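Long-range contacts in phosphatidylinositol-specific phospholipase C (Listeria monocytogenes, PDB 2PLC), which belongs to the phosphatidylinositol-specific phospholipase C family, whose X domain is grouped with the TIM-barrel folds: residues T2-M7 against K94-E99; I63-N68 against D113-R118; K196-T201 against F213-S218. All blocks are in the same frame, centred on the assembly; numbering follows the deposited sequence.

Interaction 1 of 3, residues T2-M7 against K94-E99; sequences TTKQWM and KKNPKE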
loop_
_atom_site.group_PDB
_atom_site.type_symbol
_atom_site.label_atom_id
_atom_site.label_comp_id
_atom_site.label_asym_id
_atom_site.label_seq_id
_atom_site.Cartn_x
_atom_site.Cartn_y
_atom_site.Cartn_z
ATOM N N THR A 2 7.221 9.354 -16.951
ATOM C CA THR A 2 5.876 9.606 -16.447
ATOM C C THR A 2 5.565 8.769 -15.213
ATOM O O THR A 2 5.958 7.603 -15.119
ATOM C CB THR A 2 4.803 9.300 -17.510
ATOM O OG1 THR A 2 4.981 7.962 -17.998
ATOM C CG2 THR A 2 4.887 10.288 -18.664
ATOM N N THR A 3 4.844 9.374 -14.276
ATOM C CA THR A 3 4.448 8.699 -13.044
ATOM C C THR A 3 3.490 7.555 -13.361
ATOM O O THR A 3 3.331 6.626 -12.570
ATOM C CB THR A 3 3.747 9.674 -12.079
ATOM O OG1 THR A 3 2.638 10.290 -12.746
ATOM C CG2 THR A 3 4.712 10.748 -11.608
ATOM N N LYS A 4 2.864 7.620 -14.531
ATOM C CA LYS A 4 1.915 6.596 -14.957
ATOM C C LYS A 4 2.593 5.257 -15.281
ATOM O O LYS A 4 1.972 4.198 -15.171
ATOM C CB LYS A 4 1.120 7.105 -16.160
ATOM C CG LYS A 4 -0.050 6.230 -16.558
ATOM C CD LYS A 4 -0.937 6.935 -17.570
ATOM C CE LYS A 4 -0.195 7.225 -18.867
ATOM N NZ LYS A 4 -1.035 8.012 -19.815
ATOM N N GLN A 5 3.872 5.310 -15.655
ATOM C CA GLN A 5 4.627 4.104 -15.991
ATOM C C GLN A 5 6.066 4.169 -15.494
ATOM O O GLN A 5 6.983 3.752 -16.196
ATOM C CB GLN A 5 4.634 3.887 -17.508
ATOM C CG GLN A 5 3.253 3.759 -18.132
ATOM C CD GLN A 5 3.300 3.368 -19.593
ATOM O OE1 GLN A 5 4.253 3.687 -20.306
ATOM N NE2 GLN A 5 2.267 2.663 -20.050
ATOM N N TRP A 6 6.263 4.657 -14.271
ATOM C CA TRP A 6 7.610 4.783 -13.719
ATOM C C TRP A 6 8.346 3.472 -13.460
ATOM O O TRP A 6 9.558 3.402 -13.666
ATOM C CB TRP A 6 7.618 5.660 -12.460
ATOM C CG TRP A 6 6.924 5.081 -11.239
ATOM C CD1 TRP A 6 5.594 5.179 -10.922
ATOM C CD2 TRP A 6 7.549 4.408 -10.133
ATOM N NE1 TRP A 6 5.358 4.624 -9.683
ATOM C CE2 TRP A 6 6.537 4.144 -9.177
ATOM C CE3 TRP A 6 8.864 4.010 -9.853
ATOM C CZ2 TRP A 6 6.802 3.500 -7.965
ATOM C CZ3 TRP A 6 9.127 3.372 -8.648
ATOM C CH2 TRP A 6 8.100 3.123 -7.717
ATOM N N MET A 7 7.628 2.432 -13.040
ATOM C CA MET A 7 8.260 1.139 -12.759
ATOM C C MET A 7 8.739 0.397 -14.005
ATOM O O MET A 7 9.648 -0.427 -13.928
ATOM C CB MET A 7 7.324 0.230 -11.956
ATOM C CG MET A 7 6.939 0.782 -10.595
ATOM S SD MET A 7 5.972 -0.382 -9.656
ATOM C CE MET A 7 7.048 -0.714 -8.297
ATOM N N LYS A 94 -3.613 -3.335 -17.169
ATOM C CA LYS A 94 -3.823 -3.766 -18.545
ATOM C C LYS A 94 -3.291 -2.688 -19.485
ATOM O O LYS A 94 -2.680 -2.984 -20.510
ATOM C CB LYS A 94 -5.319 -3.992 -18.793
ATOM C CG LYS A 94 -5.662 -4.538 -20.172
ATOM C CD LYS A 94 -7.171 -4.663 -20.383
ATOM C CE LYS A 94 -7.799 -5.691 -19.446
ATOM N NZ LYS A 94 -9.256 -5.893 -19.719
ATOM N N LYS A 95 -3.502 -1.436 -19.095
ATOM C CA LYS A 95 -3.079 -0.277 -19.873
ATOM C C LYS A 95 -1.570 -0.017 -19.720
ATOM O O LYS A 95 -0.903 0.406 -20.665
ATOM C CB LYS A 95 -3.878 0.944 -19.417
ATOM C CG LYS A 95 -4.125 1.996 -20.489
ATOM C CD LYS A 95 -3.976 3.399 -19.915
ATOM C CE LYS A 95 -4.766 3.561 -18.627
ATOM N NZ LYS A 95 -4.031 4.428 -17.662
ATOM N N ASN A 96 -1.049 -0.265 -18.519
ATOM C CA ASN A 96 0.371 -0.075 -18.210
ATOM C C ASN A 96 0.852 -1.406 -17.632
ATOM O O ASN A 96 1.049 -1.535 -16.424
ATOM C CB ASN A 96 0.526 1.038 -17.173
ATOM C CG ASN A 96 -0.335 2.240 -17.489
ATOM O OD1 ASN A 96 0.043 3.099 -18.284
ATOM N ND2 ASN A 96 -1.518 2.292 -16.888
ATOM N N PRO A 97 1.086 -2.401 -18.509
ATOM C CA PRO A 97 1.529 -3.767 -18.207
ATOM C C PRO A 97 2.883 -4.034 -17.543
ATOM O O PRO A 97 3.176 -5.182 -17.208
ATOM C CB PRO A 97 1.419 -4.455 -19.564
ATOM C CG PRO A 97 1.806 -3.370 -20.497
ATOM C CD PRO A 97 1.027 -2.197 -19.969
ATOM N N LYS A 98 3.712 -3.011 -17.358
ATOM C CA LYS A 98 5.009 -3.231 -16.720
ATOM C C LYS A 98 5.028 -2.813 -15.252
ATOM O O LYS A 98 5.992 -3.086 -14.538
ATOM C CB LYS A 98 6.128 -2.524 -17.490
ATOM C CG LYS A 98 6.456 -3.137 -18.852
ATOM C CD LYS A 98 7.008 -4.549 -18.713
ATOM C CE LYS A 98 7.339 -5.155 -20.067
ATOM N NZ LYS A 98 7.867 -6.541 -19.936
ATOM N N GLU A 99 3.952 -2.169 -14.806
ATOM C CA GLU A 99 3.833 -1.715 -13.425
ATOM C C GLU A 99 3.389 -2.855 -12.523
ATOM O O GLU A 99 2.880 -3.866 -12.995
ATOM C CB GLU A 99 2.814 -0.577 -13.319
ATOM C CG GLU A 99 3.069 0.598 -14.239
ATOM C CD GLU A 99 4.435 1.212 -14.048
ATOM O OE1 GLU A 99 4.698 1.763 -12.964
ATOM O OE2 GLU A 99 5.243 1.156 -14.991
#
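Glu99 lays its carboxylate against the backbone running from Gln5 to Met7, a worked example of a buried acid bonded to the backbone of a loop that has no regular structure. A bend at chi2 (-57°) turns CD back toward that backbone, where it lies 3.5 Å from Gln5 CA. OE1 accepts the hydrogen of Met7 N at 3.0 Å, on its syn lone pair and with an N-H...O angle of 151°. The same oxygen lies only 3.2 Å from Met7 CB and stands over a face of the Trp6 indole; Met7 CG covers this face too, 3.5 Å above the ring centre. Arg59 adds a salt bridge to OE1, and Ser8 N donates to OE2, so both oxygens are satisfied although the residue is buried, and the group probably stays ionised. Gln5 O and Glu99 OE2, two acceptors 3.3 Å apart, do not bond to each other; Ser8 OG serves the former.

A second polar link lies nearer the surface. Gln5 NE2 donates to Asn96 OD1 over 2.9 Å, meeting a lone pair in the carbonyl plane, while the two amide planes stand 87° apart. Asn96 ND2 is bound to Phe92 O, which leaves OD1 facing the loop. Lys4 crosses Asn96 at about a right angle, with CG 3.6 Å from Asn96 OD1. The like-charged amines, Lys4 NZ and Lys95 NZ, stay 5.1 Å apart, and Lys95 NZ hydrogen-bonds to Tyr51 OH.

Asn96 to Glu99 form a type I turn leading from the end of helix 82-95 toward strand 101-107. Against this turn rests the N-terminal segment ahead of strand 20-24, with helix 262-269 touching Thr3 and Trp6.

Interaction 2 of 3, residues I63-N68 against D113-R118; sequences IRAKDN and DSFDYR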
loop_
_atom_site.group_PDB
_atom_site.type_symbol
_atom_site.label_atom_id
_atom_site.label_comp_id
_atom_site.label_asym_id
_atom_site.label_seq_id
_atom_site.Cartn_x
_atom_site.Cartn_y
_atom_site.Cartn_z
ATOM N N ILE A 63 -6.555 -1.448 1.122
ATOM C CA ILE A 63 -7.986 -1.686 0.953
ATOM C C ILE A 63 -8.613 -2.426 2.131
ATOM O O ILE A 63 -8.172 -3.512 2.500
ATOM C CB ILE A 63 -8.242 -2.485 -0.345
ATOM C CG1 ILE A 63 -7.535 -1.814 -1.531
ATOM C CG2 ILE A 63 -9.742 -2.611 -0.620
ATOM C CD1 ILE A 63 -8.030 -0.425 -1.852
ATOM N N ARG A 64 -9.653 -1.833 2.711
ATOM C CA ARG A 64 -10.345 -2.429 3.855
ATOM C C ARG A 64 -11.747 -2.841 3.408
ATOM O O ARG A 64 -12.499 -2.013 2.885
ATOM C CB ARG A 64 -10.463 -1.413 4.990
ATOM C CG ARG A 64 -9.276 -0.472 5.155
ATOM C CD ARG A 64 -8.095 -1.145 5.809
ATOM N NE ARG A 64 -7.009 -0.198 6.072
ATOM C CZ ARG A 64 -6.852 0.473 7.210
ATOM N NH1 ARG A 64 -7.718 0.315 8.203
ATOM N NH2 ARG A 64 -5.811 1.277 7.374
ATOM N N ALA A 65 -12.111 -4.100 3.647
ATOM C CA ALA A 65 -13.421 -4.610 3.244
ATOM C C ALA A 65 -14.082 -5.518 4.277
ATOM O O ALA A 65 -13.442 -5.957 5.232
ATOM C CB ALA A 65 -13.294 -5.355 1.914
ATOM N N LYS A 66 -15.376 -5.775 4.083
ATOM C CA LYS A 66 -16.152 -6.659 4.955
ATOM C C LYS A 66 -16.685 -7.824 4.117
ATOM O O LYS A 66 -16.673 -7.745 2.888
ATOM C CB LYS A 66 -17.289 -5.897 5.630
ATOM C CG LYS A 66 -16.799 -4.951 6.708
ATOM C CD LYS A 66 -17.942 -4.383 7.528
ATOM C CE LYS A 66 -17.418 -3.489 8.635
ATOM N NZ LYS A 66 -18.521 -2.802 9.351
ATOM N N ASP A 67 -17.150 -8.895 4.763
ATOM C CA ASP A 67 -17.632 -10.073 4.032
ATOM C C ASP A 67 -18.786 -9.879 3.040
ATOM O O ASP A 67 -19.122 -10.794 2.287
ATOM C CB ASP A 67 -17.866 -11.284 4.961
ATOM C CG ASP A 67 -18.939 -11.046 6.015
ATOM O OD1 ASP A 67 -19.640 -10.012 5.971
ATOM O OD2 ASP A 67 -19.082 -11.918 6.899
ATOM N N ASN A 68 -19.383 -8.689 3.033
ATOM C CA ASN A 68 -20.449 -8.373 2.082
ATOM C C ASN A 68 -19.760 -7.883 0.806
ATOM O O ASN A 68 -20.415 -7.506 -0.162
ATOM C CB ASN A 68 -21.389 -7.290 2.637
ATOM C CG ASN A 68 -20.665 -5.997 3.001
ATOM O OD1 ASN A 68 -19.454 -5.981 3.216
ATOM N ND2 ASN A 68 -21.416 -4.907 3.085
ATOM N N ASP A 113 -13.787 -16.423 9.629
ATOM C CA ASP A 113 -13.009 -17.034 8.561
ATOM C C ASP A 113 -13.879 -17.040 7.307
ATOM O O ASP A 113 -13.516 -17.634 6.290
ATOM C CB ASP A 113 -12.609 -18.470 8.924
ATOM C CG ASP A 113 -11.535 -18.534 10.005
ATOM O OD1 ASP A 113 -11.011 -17.474 10.415
ATOM O OD2 ASP A 113 -11.207 -19.660 10.438
ATOM N N SER A 114 -15.041 -16.393 7.403
ATOM C CA SER A 114 -15.984 -16.295 6.292
ATOM C C SER A 114 -15.473 -15.326 5.219
ATOM O O SER A 114 -15.742 -15.508 4.029
ATOM C CB SER A 114 -17.366 -15.858 6.798
ATOM O OG SER A 114 -17.305 -14.618 7.484
ATOM N N PHE A 115 -14.723 -14.313 5.653
ATOM C CA PHE A 115 -14.145 -13.314 4.755
ATOM C C PHE A 115 -13.218 -13.999 3.757
ATOM O O PHE A 115 -13.245 -13.706 2.562
ATOM C CB PHE A 115 -13.358 -12.269 5.561
ATOM C CG PHE A 115 -12.671 -11.229 4.713
ATOM C CD1 PHE A 115 -13.351 -10.084 4.300
ATOM C CD2 PHE A 115 -11.343 -11.396 4.316
ATOM C CE1 PHE A 115 -12.720 -9.124 3.502
ATOM C CE2 PHE A 115 -10.707 -10.443 3.520
ATOM C CZ PHE A 115 -11.398 -9.304 3.113
ATOM N N ASP A 116 -12.410 -14.922 4.268
ATOM C CA ASP A 116 -11.459 -15.674 3.461
ATOM C C ASP A 116 -12.154 -16.419 2.317
ATOM O O ASP A 116 -11.695 -16.379 1.175
ATOM C CB ASP A 116 -10.696 -16.658 4.354
ATOM C CG ASP A 116 -9.429 -17.181 3.704
ATOM O OD1 ASP A 116 -8.471 -16.391 3.554
ATOM O OD2 ASP A 116 -9.387 -18.381 3.350
ATOM N N TYR A 117 -13.280 -17.061 2.621
ATOM C CA TYR A 117 -14.038 -17.816 1.621
ATOM C C TYR A 117 -14.814 -16.929 0.657
ATOM O O TYR A 117 -14.953 -17.257 -0.522
ATOM C CB TYR A 117 -14.989 -18.803 2.305
ATOM C CG TYR A 117 -14.273 -19.848 3.136
ATOM C CD1 TYR A 117 -13.249 -20.624 2.584
ATOM C CD2 TYR A 117 -14.597 -20.042 4.480
ATOM C CE1 TYR A 117 -12.560 -21.565 3.351
ATOM C CE2 TYR A 117 -13.915 -20.980 5.259
ATOM C CZ TYR A 117 -12.898 -21.737 4.687
ATOM O OH TYR A 117 -12.215 -22.658 5.453
ATOM N N ARG A 118 -15.306 -15.803 1.165
ATOM C CA ARG A 118 -16.081 -14.861 0.364
ATOM C C ARG A 118 -15.293 -14.169 -0.741
ATOM O O ARG A 118 -15.796 -14.023 -1.853
ATOM C CB ARG A 118 -16.737 -13.807 1.261
ATOM C CG ARG A 118 -17.960 -14.295 2.027
ATOM C CD ARG A 118 -19.062 -14.774 1.081
ATOM N NE ARG A 118 -19.420 -13.769 0.077
ATOM C CZ ARG A 118 -20.356 -12.835 0.234
ATOM N NH1 ARG A 118 -21.055 -12.761 1.361
ATOM N NH2 ARG A 118 -20.588 -11.960 -0.738
#
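Asp67 OD2 receives a weak hydrogen bond from Ser114 OG, 3.3 Å away, where the loop after one strand meets the start of a helix. The setting is the beta-alpha architecture of a TIM-barrel-type domain: strand 60-65 runs parallel to strand 101-107, and helix 114-125 follows the latter. It illustrates how such a helix can meet the loop after the neighbouring strand 60-65 through a few contacts of differing character. A carboxylate so near a helix N-terminus may also gain from the helix dipole.

Next to this polar pair, Phe115 supplies the apolar part. Its CG is anti to the backbone N (chi1 177°), and the ring extends toward the strand end. CE1 comes 4.1 Å from Ala65 CB and 3.7 Å from Ala65 O, while Asp67 N approaches the ring edge near its plane, 4.0 Å from CD1. Leu105 and Asp107 of strand 101-107 touch the same side chain.

On the exposed flank the guanidinium of Arg118 meets the loop backbone. Asp67 O lies over one face of that group, 3.1 Å from CZ; NH1 is closer still, at 2.9 Å, but its angle is too poor for a hydrogen bond.

Interaction 3 of 3, residues K196-T201 against F213-S218; sequences KEIVQT and FLNHIS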
loop_
_atom_site.group_PDB
_atom_site.type_symbol
_atom_site.label_atom_id
_atom_site.label_comp_id
_atom_site.label_asym_id
_atom_site.label_seq_id
_atom_site.Cartn_x
_atom_site.Cartn_y
_atom_site.Cartn_z
ATOM N N LYS A 196 10.650 10.926 13.950
ATOM C CA LYS A 196 11.819 10.135 14.319
ATOM C C LYS A 196 11.641 8.684 13.883
ATOM O O LYS A 196 12.532 8.106 13.256
ATOM C CB LYS A 196 12.077 10.226 15.828
ATOM C CG LYS A 196 13.058 11.338 16.218
ATOM C CD LYS A 196 13.030 11.673 17.713
ATOM C CE LYS A 196 13.295 10.456 18.604
ATOM N NZ LYS A 196 14.688 9.916 18.498
ATOM N N GLU A 197 10.463 8.123 14.164
ATOM C CA GLU A 197 10.149 6.744 13.802
ATOM C C GLU A 197 10.146 6.541 12.294
ATOM O O GLU A 197 10.521 5.476 11.800
ATOM C CB GLU A 197 8.796 6.341 14.380
ATOM C CG GLU A 197 8.764 6.370 15.893
ATOM C CD GLU A 197 7.382 6.125 16.446
ATOM O OE1 GLU A 197 6.410 6.681 15.892
ATOM O OE2 GLU A 197 7.265 5.383 17.442
ATOM N N ILE A 198 9.704 7.558 11.562
ATOM C CA ILE A 198 9.683 7.474 10.105
ATOM C C ILE A 198 11.125 7.465 9.596
ATOM O O ILE A 198 11.518 6.559 8.869
ATOM C CB ILE A 198 8.879 8.649 9.475
ATOM C CG1 ILE A 198 7.393 8.506 9.818
ATOM C CG2 ILE A 198 9.054 8.663 7.957
ATOM C CD1 ILE A 198 6.553 9.715 9.444
ATOM N N VAL A 199 11.921 8.435 10.045
ATOM C CA VAL A 199 13.328 8.553 9.654
ATOM C C VAL A 199 14.147 7.304 10.003
ATOM O O VAL A 199 14.919 6.806 9.178
ATOM C CB VAL A 199 13.978 9.804 10.303
ATOM C CG1 VAL A 199 15.475 9.801 10.097
ATOM C CG2 VAL A 199 13.397 11.066 9.690
ATOM N N GLN A 200 13.965 6.792 11.217
ATOM C CA GLN A 200 14.683 5.598 11.657
ATOM C C GLN A 200 14.355 4.378 10.796
ATOM O O GLN A 200 15.248 3.618 10.425
ATOM C CB GLN A 200 14.376 5.307 13.126
ATOM C CG GLN A 200 14.992 6.307 14.081
ATOM C CD GLN A 200 14.594 6.063 15.523
ATOM O OE1 GLN A 200 13.993 5.037 15.848
ATOM N NE2 GLN A 200 14.921 7.016 16.398
ATOM N N THR A 201 13.076 4.212 10.460
ATOM C CA THR A 201 12.620 3.087 9.645
ATOM C C THR A 201 13.109 3.188 8.208
ATOM O O THR A 201 13.407 2.177 7.577
ATOM C CB THR A 201 11.088 2.981 9.682
ATOM O OG1 THR A 201 10.672 2.894 11.048
ATOM C CG2 THR A 201 10.605 1.736 8.938
ATOM N N PHE A 213 9.713 -3.017 3.888
ATOM C CA PHE A 213 9.456 -2.046 4.945
ATOM C C PHE A 213 8.210 -1.217 4.640
ATOM O O PHE A 213 8.144 -0.539 3.610
ATOM C CB PHE A 213 10.652 -1.111 5.122
ATOM C CG PHE A 213 11.808 -1.729 5.864
ATOM C CD1 PHE A 213 12.625 -2.671 5.249
ATOM C CD2 PHE A 213 12.086 -1.354 7.173
ATOM C CE1 PHE A 213 13.705 -3.231 5.931
ATOM C CE2 PHE A 213 13.163 -1.906 7.862
ATOM C CZ PHE A 213 13.972 -2.846 7.239
ATOM N N LEU A 214 7.204 -1.331 5.506
ATOM C CA LEU A 214 5.965 -0.573 5.367
ATOM C C LEU A 214 6.082 0.568 6.376
ATOM O O LEU A 214 5.862 0.386 7.568
ATOM C CB LEU A 214 4.747 -1.455 5.674
ATOM C CG LEU A 214 4.295 -2.557 4.700
ATOM C CD1 LEU A 214 3.856 -1.943 3.401
ATOM C CD2 LEU A 214 5.385 -3.580 4.449
ATOM N N ASN A 215 6.464 1.737 5.884
ATOM C CA ASN A 215 6.673 2.918 6.715
ATOM C C ASN A 215 5.479 3.891 6.684
ATOM O O ASN A 215 5.348 4.692 5.762
ATOM C CB ASN A 215 7.946 3.615 6.216
ATOM C CG ASN A 215 8.579 4.523 7.250
ATOM O OD1 ASN A 215 8.035 4.752 8.332
ATOM N ND2 ASN A 215 9.753 5.043 6.918
ATOM N N HIS A 216 4.621 3.827 7.700
ATOM C CA HIS A 216 3.456 4.706 7.777
ATOM C C HIS A 216 3.745 6.134 8.216
ATOM O O HIS A 216 4.217 6.372 9.329
ATOM C CB HIS A 216 2.394 4.119 8.708
ATOM C CG HIS A 216 1.687 2.932 8.138
ATOM N ND1 HIS A 216 2.154 1.646 8.289
ATOM C CD2 HIS A 216 0.562 2.839 7.389
ATOM C CE1 HIS A 216 1.347 0.811 7.656
ATOM N NE2 HIS A 216 0.374 1.510 7.101
ATOM N N ILE A 217 3.457 7.082 7.335
ATOM C CA ILE A 217 3.625 8.496 7.636
ATOM C C ILE A 217 2.330 8.949 8.352
ATOM O O ILE A 217 2.334 9.892 9.146
ATOM C CB ILE A 217 3.779 9.330 6.334
ATOM C CG1 ILE A 217 4.834 8.713 5.411
ATOM C CG2 ILE A 217 4.101 10.775 6.658
ATOM C CD1 ILE A 217 6.220 8.743 5.946
ATOM N N SER A 218 1.236 8.232 8.087
ATOM C CA SER A 218 -0.083 8.518 8.649
ATOM C C SER A 218 -0.261 8.314 10.160
ATOM O O SER A 218 0.422 7.497 10.778
ATOM C CB SER A 218 -1.133 7.692 7.905
ATOM O OG SER A 218 -0.752 6.325 7.852
#
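Ile198 and Ile217 make the tight end of this contact, their side chains crossing at about a right angle. Ile217 CD1 presses to 3.5 Å from Ile198 CG2, closer than carbon atoms usually sit, and to 3.6 Å from Ile198 CD1, so it fits against both branches. Val237 of helix 226-246 touches the two isoleucines and extends the apolar patch.

Beside them, Asn215 is a buried polar side chain whose N-H is satisfied by the helix backbone. Its CG is anti to the backbone N (chi1 -159°), on the side of the helix, and ND2 donates to Ile198 O at 3.0 Å. The bond is nearly straight, 167° at the hydrogen, and the acceptor lies almost in the amide plane, although the donor is tilted 25° from the plane of the carbonyl. The flat amide also passes Thr201, whose CG2 is 3.8 Å from Asn215 CG.

Toward the partly exposed Thr201 the fit is slacker. Its CG2 stands 3.9 Å from Phe213 CD2, and its O comes 3.8 Å from the same ring carbon, with no polar bond between the residues. Thr201 OG1 is spent within the helix, donating to Glu197 O at 2.7 Å, an oxygen that accepts from Thr201 N as well.

Segment 196-201 of helix 191-207 runs nearly antiparallel to strand residues 213-216, the two axes 8.5 Å apart at closest approach. With strand 180-183 they form a beta-alpha-beta unit, the repeating element of TIM-barrel architecture, in which the helix packs on the parallel sheet.

The three contacts grade from surface to core. Interaction 3 is buried and joins a helix to a strand of one beta-alpha-beta unit, where apolar packing is joined by one nearly straight amide bond. Interactions 1 and 2 are partly buried and lie nearer the periphery, where loops meet helix ends; there polar groups do more, strongly in interaction 1 through a buried carboxylate, only weakly in interaction 2. The segments of interactions 1 and 2 alternate along the chain, yet their nearest atoms are about 16 Å apart. Interactions 2 and 3 lie on opposite sides of the chain's centre, one setting a helix start on a strand end and its loop, the other a helix on a strand.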